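PDB 3LLV: exopolyphosphatase-related protein from Archaeoglobus fulgidus, which probably binds NAD(P) through this N-terminal Rossmann-type TrkA-N domain, and as a whole protein may bind nucleic acid. Local coordinates for residues A[106-109]-A[110-113]; A[81-84]-A[85-89]. All blocks are in the same frame, centred on the assembly; numbering follows the deposited sequence.

Contact 1 (106-109 with 110-113) and contact 2 (81-84 with 85-89) are both local helical contacts. They belong to two helices of one Rossmann-type domain, and their centres lie 11 Å apart. The helix of contact 2 leads into strand 99-103, and the short helix of contact 1 follows that strand. A salt bridge joins them, Lys108 NZ to Glu82 OE2 at 2.9 Å. Packing adds to it: Phe112 CZ lies 3.2 Å from Asp81 O, and Leu88 CD2 lies 3.5 Å from Phe112 O. Contact 1 is at the surface and contact 2 is mostly buried.

Contact 1. Residues A[106-109]-A[110-113]; sequences PKKK and EEFE
Phe112 N donates to Lys108 O at 3.3 Å and Glu113 N to Lys109 O at 3.0 Å, so two i to i+4 backbone bonds tie 106-109 to 110-113. The second bond lies in the carbonyl plane, with an N-H...O angle of 162°. In the two preceding i to i+4 steps a water stands between the carbonyl and the N-H. Water 1 links Pro106 O to Glu110 N, and water 2 links Lys107 O to Glu111 N. Lys108 O also sits at the edge of the Phe112 ring, in its plane, 3.2 Å from CD2. This is the start of helix 109-114, which follows strand 99-103 in the parallel sheet of a Rossmann-type fold. Phe112 turns inward there onto Val101, Val103 and Val120. Lys108 and Glu111 run side by side, and Glu111 OE1 lies 3.6 Å from Lys108 CG. The Lys108 ammonium itself pairs with Glu82. Lys109 extends with CG anti to its own N (chi1 -176°), which carries its chain across Glu113. Its CE meets Glu113 OE2 at 3.2 Å, while NZ stays 4.2 Å from that oxygen, beyond a salt bridge. Replacing Lys109 with alanine would probably leave the Glu113 carboxylate without this nearby positive charge and uncover part of Val120 and Leu122.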
ATOM      1  N   PRO A 106     -15.622   8.085   0.506  1.00  6.87           N
ATOM      2  CA  PRO A 106     -16.323   7.271   1.502  1.00  6.25           C
ATOM      3  C   PRO A 106     -17.392   6.335   0.935  1.00  5.74           C
ATOM      4  O   PRO A 106     -17.590   5.260   1.482  1.00  5.83           O
ATOM      5  CB  PRO A 106     -16.986   8.310   2.418  1.00  5.94           C
ATOM      6  CG  PRO A 106     -16.138   9.508   2.321  1.00  5.56           C
ATOM      7  CD  PRO A 106     -15.409   9.469   0.986  1.00  6.91           C
ATOM      8  N   LYS A 107     -18.095   6.729  -0.125  1.00  6.02           N
ATOM      9  CA  LYS A 107     -19.116   5.849  -0.703  1.00  6.38           C
ATOM     10  C   LYS A 107     -18.554   4.502  -1.186  1.00  6.83           C
ATOM     11  O   LYS A 107     -19.298   3.525  -1.323  1.00  7.38           O
ATOM     12  CB  LYS A 107     -19.881   6.548  -1.841  1.00  6.79           C
ATOM     13  CG  LYS A 107     -19.040   6.732  -3.116  1.00  6.87           C
ATOM     14  CD  LYS A 107     -19.840   7.533  -4.149  1.00  4.11           C
ATOM     15  CE  LYS A 107     -19.031   7.809  -5.408  1.00  6.20           C
ATOM     16  NZ  LYS A 107     -19.913   8.233  -6.525  1.00  2.40           N
ATOM     17  N   LYS A 108     -17.245   4.466  -1.422  1.00  6.98           N
ATOM     18  CA  LYS A 108     -16.573   3.281  -1.972  1.00  7.04           C
ATOM     19  C   LYS A 108     -16.041   2.323  -0.924  1.00  7.34           C
ATOM     20  O   LYS A 108     -15.547   1.256  -1.275  1.00  6.51           O
ATOM     21  CB  LYS A 108     -15.458   3.700  -2.955  1.00  6.62           C
ATOM     22  CG  LYS A 108     -16.004   4.478  -4.163  1.00  6.66           C
ATOM     23  CD  LYS A 108     -14.948   4.774  -5.210  1.00  7.15           C
ATOM     24  CE  LYS A 108     -15.603   5.568  -6.363  1.00  5.24           C
ATOM     25  NZ  LYS A 108     -14.694   5.881  -7.498  1.00  5.39           N
ATOM     26  N   LYS A 109     -16.163   2.661   0.362  1.00  7.86           N
ATOM     27  CA  LYS A 109     -15.573   1.826   1.412  1.00  8.11           C
ATOM     28  C   LYS A 109     -16.096   0.378   1.326  1.00  8.68           C
ATOM     29  O   LYS A 109     -15.316  -0.582   1.369  1.00  8.21           O
ATOM     30  CB  LYS A 109     -15.791   2.435   2.814  1.00  8.44           C
ATOM     31  CG  LYS A 109     -15.111   1.667   3.942  1.00 10.17           C
ATOM     32  CD  LYS A 109     -15.361   2.322   5.300  1.00 12.18           C
ATOM     33  CE  LYS A 109     -15.029   1.387   6.461  1.00 15.36           C
ATOM     34  NZ  LYS A 109     -15.362   1.961   7.798  1.00 15.55           N
ATOM     35  N   GLU A 110     -17.411   0.238   1.193  1.00  8.90           N
ATOM     36  CA  GLU A 110     -18.053  -1.075   1.218  1.00  9.79           C
ATOM     37  C   GLU A 110     -17.563  -1.983   0.098  1.00  9.77           C
ATOM     38  O   GLU A 110     -17.260  -3.154   0.341  1.00  8.77           O
ATOM     39  CB  GLU A 110     -19.578  -0.957   1.173  1.00 10.05           C
ATOM     40  CG  GLU A 110     -20.307  -2.314   1.271  1.00 13.78           C
ATOM     41  CD  GLU A 110     -19.972  -3.110   2.544  1.00 19.13           C
ATOM     42  OE1 GLU A 110     -19.503  -2.509   3.542  1.00 21.60           O
ATOM     43  OE2 GLU A 110     -20.196  -4.348   2.551  1.00 21.18           O
ATOM     44  N   GLU A 111     -17.469  -1.441  -1.117  1.00 10.65           N
ATOM     45  CA  GLU A 111     -16.970  -2.244  -2.237  1.00 11.55           C
ATOM     46  C   GLU A 111     -15.525  -2.715  -2.037  1.00 11.88           C
ATOM     47  O   GLU A 111     -15.175  -3.818  -2.469  1.00 12.11           O
ATOM     48  CB  GLU A 111     -17.167  -1.555  -3.586  1.00 12.09           C
ATOM     49  CG  GLU A 111     -16.217  -0.428  -3.878  1.00 12.54           C
ATOM     50  CD  GLU A 111     -16.432   0.187  -5.262  1.00 14.69           C
ATOM     51  OE1 GLU A 111     -15.776   1.205  -5.552  1.00 16.16           O
ATOM     52  OE2 GLU A 111     -17.243  -0.336  -6.059  1.00 16.42           O
ATOM     53  N   PHE A 112     -14.697  -1.911  -1.356  1.00 12.07           N
ATOM     54  CA  PHE A 112     -13.342  -2.356  -1.038  1.00 11.74           C
ATOM     55  C   PHE A 112     -13.370  -3.485   0.000  1.00 11.87           C
ATOM     56  O   PHE A 112     -12.630  -4.474  -0.120  1.00 12.46           O
ATOM     57  CB  PHE A 112     -12.461  -1.185  -0.594  1.00 11.32           C
ATOM     58  CG  PHE A 112     -11.895  -0.392  -1.745  1.00 10.24           C
ATOM     59  CD1 PHE A 112     -10.617  -0.681  -2.241  1.00  9.88           C
ATOM     60  CD2 PHE A 112     -12.648   0.594  -2.356  1.00 11.82           C
ATOM     61  CE1 PHE A 112     -10.111   0.027  -3.307  1.00  8.79           C
ATOM     62  CE2 PHE A 112     -12.151   1.318  -3.422  1.00 10.33           C
ATOM     63  CZ  PHE A 112     -10.864   1.026  -3.909  1.00 10.12           C
ATOM     64  N   GLU A 113     -14.239  -3.354   0.990  1.00 11.43           N
ATOM     65  CA  GLU A 113     -14.406  -4.424   1.969  1.00 12.03           C
ATOM     66  C   GLU A 113     -14.889  -5.703   1.285  1.00 11.31           C
ATOM     67  O   GLU A 113     -14.320  -6.774   1.504  1.00 12.04           O
ATOM     68  CB  GLU A 113     -15.310  -3.970   3.136  1.00 11.69           C
ATOM     69  CG  GLU A 113     -14.612  -2.823   3.899  1.00 15.74           C
ATOM     70  CD  GLU A 113     -15.340  -2.376   5.128  1.00 21.85           C
ATOM     71  OE1 GLU A 113     -16.543  -2.676   5.249  1.00 26.10           O
ATOM     72  OE2 GLU A 113     -14.699  -1.711   5.974  1.00 22.74           O
TER
HETATM   73  O   HOH W   1     -19.314   2.612   1.685  1.00 10.31           O
HETATM   74  O   HOH W   2     -19.009   0.847  -1.890  1.00 12.30           O

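Contact 2. Residues A[81-84]-A[85-89]; sequences DEFN and LKILK
Phe83 and Ile87 meet one helical turn apart, their side chains crossing at a slant. Ile87 CG1 stands over one face of the Phe83 ring, 4.2 Å above the plane and offset toward the rim. Between the two side chains the nearest pair is Ile87 CD1 and Phe83 CD2, 3.7 Å apart. The first torsion of Ile87 (chi1 -69°) sets CG1 beside its backbone N, and this brings the CG1-CD1 branch back toward Phe83. Asn84 runs alongside Ile87 and points the same way. Its OD1 comes to 4.0 Å from Ile87 CD1, a plain van der Waals contact. Asn84 ND2 donates to Gly78 O and Arg102 O, which fixes the amide between a loop carbonyl (Gly78) and a strand carbonyl (Arg102). Leu85 and Leu88 face Phe112 of helix 109-114.

The backbone beneath is regular alpha-helix. Ile87 N bonds to Phe83 O at 2.9 Å, in the carbonyl plane, and Leu88 N bonds to Asn84 O. Leu85 N bonds to Asp81 O and only weakly to Glu82 O. This is the first part of helix 81-94, the crossover helix of the beta-alpha-beta unit between strands 73-76 and 99-103.

On the exposed flank, Lys86 lays its CB and CG against Glu82 O, with CG at 3.6 Å. Water 3 donates to both Glu82 O and Glu82 OE1, each at 2.8 Å, and accepts a weak bond from Lys86 NZ. The other carboxylate oxygen, Glu82 OE2, goes to Lys108. Asp81 accepts from the backbone N atoms of Ser104 and Ser105. The acidic and amide groups at this helix start therefore tie the helix to the end of strand 99-103 and the loops beside it, while Phe83 packs on Ile87, and Leu85 and Leu88 on Phe112. The Glu82 charge is probably balanced mainly by Lys108, with Lys86 contributing through water.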
ATOM      1  N   ASP A  81      -8.702   5.584  -6.466  1.00 10.88           N
ATOM      2  CA  ASP A  81      -9.618   4.523  -5.999  1.00 10.00           C
ATOM      3  C   ASP A  81      -9.821   3.422  -7.027  1.00 10.45           C
ATOM      4  O   ASP A  81      -9.742   2.237  -6.699  1.00 10.21           O
ATOM      5  CB  ASP A  81     -10.986   5.094  -5.592  1.00  9.72           C
ATOM      6  CG  ASP A  81     -10.942   5.861  -4.283  1.00 10.01           C
ATOM      7  OD1 ASP A  81      -9.907   5.787  -3.585  1.00 10.48           O
ATOM      8  OD2 ASP A  81     -11.953   6.544  -3.932  1.00  7.78           O
ATOM      9  N   GLU A  82     -10.084   3.790  -8.273  1.00  9.66           N
ATOM     10  CA  GLU A  82     -10.411   2.754  -9.258  1.00 10.70           C
ATOM     11  C   GLU A  82      -9.219   1.830  -9.490  1.00 10.25           C
ATOM     12  O   GLU A  82      -9.387   0.608  -9.573  1.00  9.76           O
ATOM     13  CB  GLU A  82     -10.963   3.356 -10.546  1.00 10.85           C
ATOM     14  CG  GLU A  82     -12.406   3.922 -10.365  1.00 15.23           C
ATOM     15  CD  GLU A  82     -13.367   2.938  -9.664  1.00 20.94           C
ATOM     16  OE1 GLU A  82     -13.463   1.758 -10.100  1.00 22.19           O
ATOM     17  OE2 GLU A  82     -14.040   3.351  -8.682  1.00 21.37           O
ATOM     18  N   PHE A  83      -8.026   2.411  -9.505  1.00  9.46           N
ATOM     19  CA  PHE A  83      -6.804   1.639  -9.640  1.00  9.92           C
ATOM     20  C   PHE A  83      -6.548   0.744  -8.441  1.00  9.65           C
ATOM     21  O   PHE A  83      -6.192  -0.437  -8.598  1.00  9.30           O
ATOM     22  CB  PHE A  83      -5.586   2.545  -9.927  1.00  8.98           C
ATOM     23  CG  PHE A  83      -4.411   1.814 -10.510  1.00 11.10           C
ATOM     24  CD1 PHE A  83      -4.551   1.050 -11.675  1.00 12.62           C
ATOM     25  CD2 PHE A  83      -3.152   1.912  -9.923  1.00 10.99           C
ATOM     26  CE1 PHE A  83      -3.463   0.381 -12.215  1.00 14.98           C
ATOM     27  CE2 PHE A  83      -2.049   1.241 -10.469  1.00 13.00           C
ATOM     28  CZ  PHE A  83      -2.209   0.480 -11.607  1.00 13.05           C
ATOM     29  N   ASN A  84      -6.775   1.281  -7.240  1.00  9.48           N
ATOM     30  CA  ASN A  84      -6.575   0.509  -6.015  1.00  9.15           C
ATOM     31  C   ASN A  84      -7.518  -0.700  -5.951  1.00  8.84           C
ATOM     32  O   ASN A  84      -7.144  -1.747  -5.445  1.00  8.11           O
ATOM     33  CB  ASN A  84      -6.780   1.400  -4.774  1.00  8.30           C
ATOM     34  CG  ASN A  84      -5.613   2.337  -4.531  1.00  8.59           C
ATOM     35  OD1 ASN A  84      -4.646   2.384  -5.300  1.00  9.18           O
ATOM     36  ND2 ASN A  84      -5.712   3.115  -3.459  1.00  7.84           N
ATOM     37  N   LEU A  85      -8.729  -0.560  -6.492  1.00  9.41           N
ATOM     38  CA  LEU A  85      -9.688  -1.657  -6.455  1.00  9.71           C
ATOM     39  C   LEU A  85      -9.190  -2.761  -7.388  1.00 10.78           C
ATOM     40  O   LEU A  85      -9.232  -3.954  -7.046  1.00 10.96           O
ATOM     41  CB  LEU A  85     -11.103  -1.164  -6.827  1.00  9.75           C
ATOM     42  CG  LEU A  85     -12.217  -2.184  -6.693  1.00  9.00           C
ATOM     43  CD1 LEU A  85     -12.401  -2.589  -5.210  1.00  8.90           C
ATOM     44  CD2 LEU A  85     -13.516  -1.598  -7.206  1.00 10.11           C
ATOM     45  N   LYS A  86      -8.677  -2.353  -8.553  1.00 10.34           N
ATOM     46  CA  LYS A  86      -8.101  -3.303  -9.498  1.00 10.94           C
ATOM     47  C   LYS A  86      -6.907  -4.026  -8.889  1.00 11.16           C
ATOM     48  O   LYS A  86      -6.751  -5.255  -9.080  1.00 12.11           O
ATOM     49  CB  LYS A  86      -7.711  -2.593 -10.784  1.00 11.05           C
ATOM     50  CG  LYS A  86      -8.885  -2.297 -11.685  1.00 12.77           C
ATOM     51  CD  LYS A  86      -8.408  -1.513 -12.901  1.00 15.86           C
ATOM     52  CE  LYS A  86      -9.375  -1.635 -14.066  1.00 21.03           C
ATOM     53  NZ  LYS A  86     -10.744  -1.168 -13.714  1.00 22.20           N
ATOM     54  N   ILE A  87      -6.090  -3.287  -8.139  1.00 10.20           N
ATOM     55  CA  ILE A  87      -4.922  -3.878  -7.491  1.00 10.69           C
ATOM     56  C   ILE A  87      -5.360  -4.903  -6.456  1.00 10.27           C
ATOM     57  O   ILE A  87      -4.857  -6.043  -6.416  1.00 10.49           O
ATOM     58  CB  ILE A  87      -4.060  -2.795  -6.803  1.00 10.33           C
ATOM     59  CG1 ILE A  87      -3.389  -1.889  -7.860  1.00 10.18           C
ATOM     60  CG2 ILE A  87      -3.079  -3.430  -5.841  1.00 10.68           C
ATOM     61  CD1 ILE A  87      -2.823  -0.626  -7.264  1.00 10.15           C
ATOM     62  N   LEU A  88      -6.345  -4.518  -5.650  1.00 10.88           N
ATOM     63  CA  LEU A  88      -6.836  -5.382  -4.575  1.00 11.20           C
ATOM     64  C   LEU A  88      -7.433  -6.671  -5.176  1.00 11.61           C
ATOM     65  O   LEU A  88      -7.225  -7.750  -4.640  1.00 11.66           O
ATOM     66  CB  LEU A  88      -7.905  -4.639  -3.761  1.00 11.15           C
ATOM     67  CG  LEU A  88      -8.694  -5.448  -2.709  1.00 11.07           C
ATOM     68  CD1 LEU A  88      -7.732  -6.041  -1.666  1.00 10.76           C
ATOM     69  CD2 LEU A  88      -9.758  -4.561  -2.033  1.00 11.04           C
ATOM     70  N   LYS A  89      -8.177  -6.547  -6.277  1.00 11.00           N
ATOM     71  CA  LYS A  89      -8.786  -7.727  -6.895  1.00 11.13           C
ATOM     72  C   LYS A  89      -7.727  -8.661  -7.484  1.00 11.20           C
ATOM     73  O   LYS A  89      -7.872  -9.880  -7.374  1.00 11.10           O
ATOM     74  CB  LYS A  89      -9.784  -7.289  -7.965  1.00 11.60           C
ATOM     75  CG  LYS A  89     -11.090  -6.753  -7.331  1.00 10.82           C
ATOM     76  CD  LYS A  89     -12.081  -6.220  -8.376  1.00 13.55           C
ATOM     77  CE  LYS A  89     -13.304  -5.639  -7.690  1.00 14.10           C
ATOM     78  NZ  LYS A  89     -14.257  -4.993  -8.634  1.00 13.55           N
TER
HETATM   79  O   HOH W   3     -11.797  -0.408 -10.483  1.00  6.74           O